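Local coordinates for protein alginate lyase, family PL7 (Zobellia galactanivorans, PDB 4BE3) that cleaves alginate, the uronic acid polysaccharide of brown algae, as an exolytic lyase of family PL7, at residues P76-H90 with A182-G196. Numbering follows the deposited sequence.
Sequences PETGGKLNATLKVQH and ALGEEFSYEINVYEG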
loop_
_atom_site.group_PDB
_atom_site.type_symbol
_atom_site.label_atom_id
_atom_site.label_comp_id
_atom_site.label_asym_id
_atom_site.label_seq_id
_atom_site.Cartn_x
_atom_site.Cartn_y
_atom_site.Cartn_z
ATOM N N PRO A 76 4.136 4.153 -7.166
ATOM C CA PRO A 76 5.127 5.069 -6.569
ATOM C C PRO A 76 4.495 6.207 -5.806
ATOM O O PRO A 76 5.040 6.625 -4.788
ATOM C CB PRO A 76 5.920 5.586 -7.803
ATOM C CG PRO A 76 5.881 4.251 -8.736
ATOM C CD PRO A 76 4.328 3.922 -8.638
ATOM N N GLU A 77 3.328 6.720 -6.278
ATOM C CA GLU A 77 2.714 7.788 -5.555
ATOM C C GLU A 77 2.372 7.435 -4.150
ATOM O O GLU A 77 2.298 8.369 -3.301
ATOM C CB GLU A 77 1.372 8.131 -6.272
ATOM C CG GLU A 77 1.610 8.821 -7.647
ATOM C CD GLU A 77 1.686 7.858 -8.829
ATOM O OE1 GLU A 77 2.101 6.669 -8.740
ATOM O OE2 GLU A 77 1.338 8.325 -9.965
ATOM N N THR A 78 2.011 6.168 -3.875
ATOM C CA THR A 78 1.653 5.897 -2.479
ATOM C C THR A 78 2.872 5.414 -1.720
ATOM O O THR A 78 2.873 5.449 -0.527
ATOM C CB THR A 78 0.520 4.815 -2.325
ATOM O OG1 THR A 78 0.967 3.627 -2.974
ATOM C CG2 THR A 78 -0.667 5.367 -3.151
ATOM N N GLY A 79 3.850 4.865 -2.408
ATOM C CA GLY A 79 5.203 4.760 -1.691
ATOM C C GLY A 79 5.441 3.530 -0.936
ATOM O O GLY A 79 4.591 2.590 -0.891
ATOM N N GLY A 80 6.691 3.444 -0.401
ATOM C CA GLY A 80 7.045 2.263 0.336
ATOM C C GLY A 80 8.541 2.420 0.692
ATOM O O GLY A 80 9.244 3.197 0.014
ATOM N N LYS A 81 8.964 1.703 1.681
ATOM C CA LYS A 81 10.408 1.783 2.117
ATOM C C LYS A 81 10.876 0.442 2.419
ATOM O O LYS A 81 10.193 -0.420 3.087
ATOM C CB LYS A 81 10.461 2.672 3.376
ATOM C CG LYS A 81 11.911 2.865 3.844
ATOM C CD LYS A 81 11.977 3.580 5.221
ATOM C CE LYS A 81 11.456 4.994 5.081
ATOM N NZ LYS A 81 11.534 5.676 6.434
ATOM N N LEU A 82 12.125 0.133 1.959
ATOM C CA LEU A 82 12.724 -1.109 2.254
ATOM C C LEU A 82 14.103 -0.792 2.888
ATOM O O LEU A 82 14.865 0.017 2.328
ATOM C CB LEU A 82 12.983 -1.918 0.956
ATOM C CG LEU A 82 13.866 -3.148 1.120
ATOM C CD1 LEU A 82 13.127 -4.262 2.006
ATOM C CD2 LEU A 82 14.047 -3.763 -0.326
ATOM N N ASN A 83 14.416 -1.377 4.044
ATOM C CA ASN A 83 15.740 -1.267 4.653
ATOM C C ASN A 83 16.382 -2.604 4.741
ATOM O O ASN A 83 15.762 -3.578 5.239
ATOM C CB ASN A 83 15.559 -0.765 6.145
ATOM C CG ASN A 83 15.371 0.750 6.210
ATOM O OD1 ASN A 83 16.380 1.501 6.193
ATOM N ND2 ASN A 83 14.219 1.201 6.070
ATOM N N ALA A 84 17.671 -2.724 4.320
ATOM C CA ALA A 84 18.346 -3.930 4.459
ATOM C C ALA A 84 19.779 -3.753 4.986
ATOM O O ALA A 84 20.402 -2.757 4.748
ATOM C CB ALA A 84 18.454 -4.662 3.105
ATOM N N THR A 85 20.277 -4.701 5.756
ATOM C CA THR A 85 21.713 -4.719 6.117
ATOM C C THR A 85 22.184 -6.076 5.746
ATOM O O THR A 85 21.578 -7.107 6.140
ATOM C CB THR A 85 21.886 -4.485 7.647
ATOM O OG1 THR A 85 21.443 -3.118 7.912
ATOM C CG2 THR A 85 23.306 -4.583 8.000
ATOM N N LEU A 86 23.335 -6.163 5.074
ATOM C CA LEU A 86 23.676 -7.471 4.449
ATOM C C LEU A 86 25.193 -7.543 4.199
ATOM O O LEU A 86 25.862 -6.529 4.404
ATOM C CB LEU A 86 22.959 -7.579 3.048
ATOM C CG LEU A 86 23.435 -6.472 2.019
ATOM C CD1 LEU A 86 23.366 -7.116 0.631
ATOM C CD2 LEU A 86 22.459 -5.282 2.039
ATOM N N LYS A 87 25.714 -8.707 3.805
ATOM C CA LYS A 87 27.085 -8.789 3.262
ATOM C C LYS A 87 26.992 -9.786 2.187
ATOM O O LYS A 87 26.257 -10.795 2.297
ATOM C CB LYS A 87 28.110 -9.079 4.344
ATOM C CG LYS A 87 27.796 -10.340 5.162
ATOM C CD LYS A 87 28.692 -10.346 6.399
ATOM C CE LYS A 87 28.515 -11.726 7.087
ATOM N NZ LYS A 87 29.450 -11.630 8.258
ATOM N N VAL A 88 27.712 -9.534 1.064
ATOM C CA VAL A 88 27.766 -10.488 0.012
ATOM C C VAL A 88 28.902 -11.383 0.314
ATOM O O VAL A 88 30.012 -10.919 0.580
ATOM C CB VAL A 88 27.950 -9.764 -1.366
ATOM C CG1 VAL A 88 28.112 -10.786 -2.504
ATOM C CG2 VAL A 88 26.720 -8.845 -1.630
ATOM N N GLN A 89 28.631 -12.715 0.225
ATOM C CA GLN A 89 29.634 -13.742 0.617
ATOM C C GLN A 89 30.222 -14.317 -0.666
ATOM O O GLN A 89 31.298 -14.864 -0.579
ATOM C CB GLN A 89 29.029 -14.894 1.418
ATOM C CG GLN A 89 28.520 -14.332 2.788
ATOM C CD GLN A 89 29.671 -13.959 3.737
ATOM O OE1 GLN A 89 30.527 -13.223 3.382
ATOM N NE2 GLN A 89 29.651 -14.445 4.983
ATOM N N HIS A 90 29.528 -14.267 -1.813
ATOM C CA HIS A 90 30.098 -14.941 -2.940
ATOM C C HIS A 90 29.426 -14.448 -4.208
ATOM O O HIS A 90 28.231 -14.221 -4.153
ATOM C CB HIS A 90 29.854 -16.470 -2.834
ATOM C CG HIS A 90 30.772 -17.239 -3.749
ATOM N ND1 HIS A 90 30.483 -17.521 -5.073
ATOM C CD2 HIS A 90 32.062 -17.700 -3.501
ATOM C CE1 HIS A 90 31.542 -18.260 -5.593
ATOM N NE2 HIS A 90 32.501 -18.352 -4.631
ATOM N N ALA A 182 34.443 -5.322 0.291
ATOM C CA ALA A 182 34.926 -6.730 0.246
ATOM C C ALA A 182 33.761 -7.755 0.379
ATOM O O ALA A 182 32.705 -7.442 0.951
ATOM C CB ALA A 182 35.978 -6.921 1.426
ATOM N N LEU A 183 33.960 -8.963 -0.077
ATOM C CA LEU A 183 33.064 -10.056 0.390
ATOM C C LEU A 183 33.105 -10.136 1.854
ATOM O O LEU A 183 34.179 -9.989 2.480
ATOM C CB LEU A 183 33.508 -11.443 -0.195
ATOM C CG LEU A 183 33.474 -11.475 -1.755
ATOM C CD1 LEU A 183 33.967 -12.841 -2.154
ATOM C CD2 LEU A 183 31.994 -11.219 -2.267
ATOM N N GLY A 184 31.922 -10.320 2.463
ATOM C CA GLY A 184 31.912 -10.531 3.910
ATOM C C GLY A 184 31.909 -9.180 4.630
ATOM O O GLY A 184 31.914 -9.150 5.890
ATOM N N GLU A 185 31.877 -8.072 3.893
ATOM C CA GLU A 185 31.870 -6.728 4.529
ATOM C C GLU A 185 30.418 -6.187 4.601
ATOM O O GLU A 185 29.749 -6.087 3.565
ATOM C CB GLU A 185 32.704 -5.736 3.736
ATOM C CG GLU A 185 32.796 -4.377 4.414
ATOM C CD GLU A 185 33.845 -3.431 3.786
ATOM O OE1 GLU A 185 34.440 -3.746 2.703
ATOM O OE2 GLU A 185 34.181 -2.434 4.439
ATOM N N GLU A 186 29.928 -5.833 5.811
ATOM C CA GLU A 186 28.563 -5.368 5.974
ATOM C C GLU A 186 28.284 -4.057 5.290
ATOM O O GLU A 186 29.062 -3.120 5.422
ATOM C CB GLU A 186 28.281 -5.187 7.493
ATOM C CG GLU A 186 28.256 -6.514 8.148
ATOM C CD GLU A 186 27.663 -6.559 9.587
ATOM O OE1 GLU A 186 26.739 -5.839 9.914
ATOM O OE2 GLU A 186 28.123 -7.412 10.352
ATOM N N PHE A 187 27.108 -3.923 4.617
ATOM C CA PHE A 187 26.655 -2.581 4.229
ATOM C C PHE A 187 25.104 -2.580 4.298
ATOM O O PHE A 187 24.494 -3.670 4.434
ATOM C CB PHE A 187 27.152 -2.189 2.784
ATOM C CG PHE A 187 26.701 -3.120 1.683
ATOM C CD1 PHE A 187 27.417 -4.293 1.466
ATOM C CD2 PHE A 187 25.581 -2.784 0.911
ATOM C CE1 PHE A 187 27.043 -5.152 0.389
ATOM C CE2 PHE A 187 25.199 -3.631 -0.186
ATOM C CZ PHE A 187 25.949 -4.795 -0.452
ATOM N N SER A 188 24.558 -1.366 4.297
ATOM C CA SER A 188 23.100 -1.180 4.386
ATOM C C SER A 188 22.626 -0.413 3.170
ATOM O O SER A 188 23.341 0.456 2.697
ATOM C CB SER A 188 22.851 -0.323 5.661
ATOM O OG SER A 188 23.255 -1.219 6.754
ATOM N N TYR A 189 21.356 -0.596 2.764
ATOM C CA TYR A 189 20.722 0.252 1.827
ATOM C C TYR A 189 19.310 0.551 2.388
ATOM O O TYR A 189 18.727 -0.235 3.206
ATOM C CB TYR A 189 20.672 -0.352 0.407
ATOM C CG TYR A 189 19.910 -1.603 0.260
ATOM C CD1 TYR A 189 18.452 -1.541 0.198
ATOM C CD2 TYR A 189 20.532 -2.795 -0.049
ATOM C CE1 TYR A 189 17.666 -2.711 -0.036
ATOM C CE2 TYR A 189 19.757 -4.018 -0.284
ATOM C CZ TYR A 189 18.310 -3.922 -0.257
ATOM O OH TYR A 189 17.643 -5.104 -0.551
ATOM N N GLU A 190 18.828 1.669 1.952
ATOM C CA GLU A 190 17.395 1.982 2.118
ATOM C C GLU A 190 16.865 2.490 0.843
ATOM O O GLU A 190 17.482 3.417 0.223
ATOM C CB GLU A 190 17.293 3.110 3.188
ATOM C CG GLU A 190 15.795 3.550 3.431
ATOM C CD GLU A 190 15.717 4.638 4.496
ATOM O OE1 GLU A 190 15.850 4.377 5.682
ATOM O OE2 GLU A 190 15.685 5.845 4.092
ATOM N N ILE A 191 15.710 1.946 0.407
ATOM C CA ILE A 191 15.039 2.485 -0.755
ATOM C C ILE A 191 13.701 3.090 -0.155
ATOM O O ILE A 191 12.876 2.310 0.313
ATOM C CB ILE A 191 14.607 1.415 -1.706
ATOM C CG1 ILE A 191 15.917 0.592 -2.131
ATOM C CG2 ILE A 191 13.839 2.057 -2.977
ATOM C CD1 ILE A 191 15.519 -0.679 -2.961
ATOM N N ASN A 192 13.628 4.415 -0.179
ATOM C CA ASN A 192 12.434 5.128 0.414
ATOM C C ASN A 192 11.687 5.838 -0.665
ATOM O O ASN A 192 12.166 6.877 -1.218
ATOM C CB ASN A 192 13.045 6.099 1.453
ATOM C CG ASN A 192 11.951 7.033 2.016
ATOM O OD1 ASN A 192 10.778 6.625 1.979
ATOM N ND2 ASN A 192 12.289 8.253 2.424
ATOM N N VAL A 193 10.535 5.309 -1.082
ATOM C CA VAL A 193 9.782 5.974 -2.166
ATOM C C VAL A 193 8.657 6.732 -1.458
ATOM O O VAL A 193 7.854 6.094 -0.782
ATOM C CB VAL A 193 9.162 4.973 -3.171
ATOM C CG1 VAL A 193 8.345 5.731 -4.222
ATOM C CG2 VAL A 193 10.402 4.198 -3.881
ATOM N N TYR A 194 8.709 8.025 -1.547
ATOM C CA TYR A 194 7.695 8.899 -0.905
ATOM C C TYR A 194 7.102 9.829 -1.916
ATOM O O TYR A 194 7.834 10.636 -2.542
ATOM C CB TYR A 194 8.418 9.652 0.221
ATOM C CG TYR A 194 7.436 10.537 0.966
ATOM C CD1 TYR A 194 6.447 9.949 1.736
ATOM C CD2 TYR A 194 7.508 11.914 0.839
ATOM C CE1 TYR A 194 5.530 10.786 2.442
ATOM C CE2 TYR A 194 6.593 12.759 1.521
ATOM C CZ TYR A 194 5.649 12.161 2.302
ATOM O OH TYR A 194 4.761 12.969 2.972
ATOM N N GLU A 195 5.749 9.738 -2.113
ATOM C CA GLU A 195 5.090 10.531 -3.062
ATOM C C GLU A 195 5.751 10.466 -4.466
ATOM O O GLU A 195 5.891 11.470 -5.148
ATOM C CB GLU A 195 5.041 11.992 -2.567
ATOM C CG GLU A 195 4.165 11.965 -1.314
ATOM C CD GLU A 195 3.824 13.398 -0.813
ATOM O OE1 GLU A 195 4.486 14.413 -1.175
ATOM O OE2 GLU A 195 2.921 13.474 -0.001
ATOM N N GLY A 196 6.142 9.282 -4.841
ATOM C CA GLY A 196 6.580 9.072 -6.205
ATOM C C GLY A 196 8.082 9.373 -6.395
ATOM O O GLY A 196 8.553 9.244 -7.533
HETATM O O HOH W 1 4.099 8.243 -0.319
HETATM O O HOH W 2 14.120 5.509 7.256
HETATM O O HOH W 3 29.911 -9.345 9.680
HETATM O O HOH W 4 32.139 -11.442 7.280
HETATM O O HOH W 5 29.716 -7.424 1.189
#
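Two neighbouring antiparallel strands of the seven-stranded outer sheet in the PL7 beta-jelly-roll make this contact, 80-90 pairing with 187-194 from G80-V193 to L86-F187. Eight backbone hydrogen bonds join them in pairs, as at A84, whose N donates to Y189 O and whose O accepts from Y189 N. L82, A84, L86, F187, Y189, I191 and V193 face the other sheet of the sandwich. There A84 CB sits over one face of the Y189 ring, 3.4 Å from CZ, while L82 CD2 meets the same ring in its plane, 3.8 Å from CE1. The Y189 hydroxyl reaches across the sandwich to V107 O. F187 has CG between its backbone N and carbonyl carbon (chi1 59°), which swings the ring across to L86; L86 CG lies over its face and CD1 is 3.6 Å from CZ. V88 CG2 comes to the edge of that ring. An alanine in place of F187 would probably leave the L86 and V88 methyls without their aromatic partner and open a gap in this apolar layer. The other face, with K81, T85, S188 and E190, is polar. One water links K81 NZ, also bonded to S309, to E190 OE1. Past the paired region, the type II turn A182-E185 brings G184 N to V88 O at 2.7 Å, and a water bridges V88 N to A182 O and E185 O. K87 NZ, salt-bridged to E41, is tied to G184 O through another water. T85 OG1 and S188 OG share a hydrogen bond of 2.9 Å.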